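Local coordinates for protein 2-polyprenyl-6-methoxyphenol hydroxylase-like FAD-dependent oxidoreductase (Streptomyces sp. NRRL 11266, PDB 6UI5) that binds flavin-adenine dinucleotide and belongs to the FAD-dependent oxidoreductases related to the aromatic-ring hydroxylases, at residues 18-23 and 55-60. Numbering follows the deposited sequence.
Sequences ACELAM and DQRGLA
E20, near the end of helix 12-22, and R57, in the turn that closes helix 48-55, are the nearest pair of the two backbones, their CA atoms 9.1 Å apart. The turn is of type I, from D55 to G58; G58, with positive phi, is the C-prime residue of a Schellman motif, its N hydrogen-bonded to D55 O and L59 N reaching back to a carbonyl of the helix's last turn, and R57 just before it sends its side chain across to the helix. There the guanidinium meets the E20 carboxylate side-on in a buried salt bridge: R57 NE lies 2.9 Å from E20 OE1, and R57 NH2 lies 3.0 Å from E20 OE2. R57 NE also bonds to E20 OE2 at 3.0 Å, so OE2 accepts from two nitrogens. All three bonds use syn lone pairs, but the carboxylate and guanidinium planes are 42° apart; the N-H...O angle is 152° for R57 NE to E20 OE1 and smaller for the other two, so none is straight. Bends at chi2 in both residues (-94° in R57) help bring the two groups together. M23 crosses the arginine at about a right angle: its chain turns at chi3, and M23 CE packs 3.4 Å from R57 CD, with SD also against that methylene. A weak hydrogen bond also runs from R57 NH1 to Q56 O of the same turn. R24 makes a second salt bridge to E20 OE2, so the carboxylate probably offsets two neighbouring positive charges, while R57 NH2 also reaches P470 O. The contact thus ties the helix of the Rossmann-type strand 5-8–helix 12-22 unit to the turn after helix 48-55; the side chain of E20 lies about 13 Å from the bound FAD, V305 of helix 295-316 touches E20, and helix 97-110 meets C19 and L59 through R107.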
loop_
_atom_site.group_PDB
_atom_site.type_symbol
_atom_site.label_atom_id
_atom_site.label_comp_id
_atom_site.label_asym_id
_atom_site.label_seq_id
_atom_site.Cartn_x
_atom_site.Cartn_y
_atom_site.Cartn_z
ATOM N N ALA A 18 12.597 3.185 -34.478
ATOM C CA ALA A 18 13.028 3.364 -35.858
ATOM C C ALA A 18 11.888 3.893 -36.701
ATOM O O ALA A 18 12.101 4.705 -37.610
ATOM C CB ALA A 18 13.561 2.048 -36.452
ATOM N N CYS A 19 10.661 3.457 -36.409
ATOM C CA CYS A 19 9.510 4.061 -37.074
ATOM C C CYS A 19 9.343 5.527 -36.671
ATOM O O CYS A 19 9.135 6.395 -37.536
ATOM C CB CYS A 19 8.244 3.275 -36.767
ATOM S SG CYS A 19 8.183 1.665 -37.537
ATOM N N GLU A 20 9.422 5.824 -35.359
ATOM C CA GLU A 20 9.318 7.221 -34.925
ATOM C C GLU A 20 10.412 8.082 -35.562
ATOM O O GLU A 20 10.207 9.280 -35.799
ATOM C CB GLU A 20 9.420 7.334 -33.406
ATOM C CG GLU A 20 8.290 6.709 -32.524
ATOM C CD GLU A 20 6.855 7.216 -32.808
ATOM O OE1 GLU A 20 5.928 6.370 -32.869
ATOM O OE2 GLU A 20 6.635 8.445 -32.935
ATOM N N LEU A 21 11.578 7.495 -35.855
ATOM C CA LEU A 21 12.651 8.283 -36.453
ATOM C C LEU A 21 12.468 8.423 -37.964
ATOM O O LEU A 21 12.759 9.486 -38.533
ATOM C CB LEU A 21 14.004 7.659 -36.129
ATOM C CG LEU A 21 14.470 7.704 -34.673
ATOM C CD1 LEU A 21 15.815 6.958 -34.459
ATOM C CD2 LEU A 21 14.588 9.145 -34.248
ATOM N N ALA A 22 11.957 7.377 -38.616
ATOM C CA ALA A 22 11.888 7.336 -40.072
ATOM C C ALA A 22 10.658 8.048 -40.600
ATOM O O ALA A 22 10.697 8.619 -41.696
ATOM C CB ALA A 22 11.882 5.891 -40.566
ATOM N N MET A 23 9.548 8.003 -39.858
ATOM C CA MET A 23 8.387 8.778 -40.277
ATOM C C MET A 23 8.694 10.272 -40.323
ATOM O O MET A 23 7.993 11.017 -41.019
ATOM C CB MET A 23 7.206 8.501 -39.356
ATOM C CG MET A 23 7.224 9.302 -38.036
ATOM S SD MET A 23 5.737 8.908 -37.086
ATOM C CE MET A 23 5.666 7.127 -37.432
ATOM N N ASP A 55 -2.334 3.574 -31.818
ATOM C CA ASP A 55 -3.385 4.249 -32.580
ATOM C C ASP A 55 -2.872 5.547 -33.186
ATOM O O ASP A 55 -3.220 5.898 -34.316
ATOM C CB ASP A 55 -4.587 4.522 -31.688
ATOM C CG ASP A 55 -5.762 3.656 -32.022
ATOM O OD1 ASP A 55 -5.798 3.111 -33.151
ATOM O OD2 ASP A 55 -6.659 3.536 -31.162
ATOM N N GLN A 56 -2.023 6.261 -32.452
ATOM C CA GLN A 56 -1.409 7.486 -32.944
ATOM C C GLN A 56 -0.640 7.294 -34.243
ATOM O O GLN A 56 -0.260 8.296 -34.867
ATOM C CB GLN A 56 -0.491 8.043 -31.841
ATOM C CG GLN A 56 -1.296 8.733 -30.725
ATOM C CD GLN A 56 -0.451 9.147 -29.560
ATOM O OE1 GLN A 56 -0.997 9.423 -28.489
ATOM N NE2 GLN A 56 0.903 9.180 -29.740
ATOM N N ARG A 57 -0.399 6.047 -34.677
ATOM C CA ARG A 57 0.350 5.833 -35.908
ATOM C C ARG A 57 -0.377 4.862 -36.834
ATOM O O ARG A 57 0.244 4.279 -37.751
ATOM C CB ARG A 57 1.768 5.362 -35.567
ATOM C CG ARG A 57 2.392 6.246 -34.473
ATOM C CD ARG A 57 3.226 7.372 -35.044
ATOM N NE ARG A 57 3.900 8.175 -34.014
ATOM C CZ ARG A 57 3.429 9.330 -33.562
ATOM N NH1 ARG A 57 2.295 9.826 -34.074
ATOM N NH2 ARG A 57 4.130 9.983 -32.633
ATOM N N GLY A 58 -1.684 4.693 -36.622
ATOM C CA GLY A 58 -2.464 3.818 -37.480
ATOM C C GLY A 58 -2.137 2.344 -37.369
ATOM O O GLY A 58 -2.571 1.564 -38.220
ATOM N N LEU A 59 -1.391 1.937 -36.347
ATOM C CA LEU A 59 -0.958 0.558 -36.202
ATOM C C LEU A 59 -1.885 -0.289 -35.343
ATOM O O LEU A 59 -1.659 -1.493 -35.237
ATOM C CB LEU A 59 0.450 0.515 -35.610
ATOM C CG LEU A 59 1.473 1.343 -36.382
ATOM C CD1 LEU A 59 2.667 1.669 -35.509
ATOM C CD2 LEU A 59 1.918 0.585 -37.622
ATOM N N ALA A 60 -2.920 0.283 -34.741
ATOM C CA ALA A 60 -3.741 -0.482 -33.802
ATOM C C ALA A 60 -4.891 -1.195 -34.510
ATOM O O ALA A 60 -5.030 -2.415 -34.395
ATOM C CB ALA A 60 -4.278 0.430 -32.677
#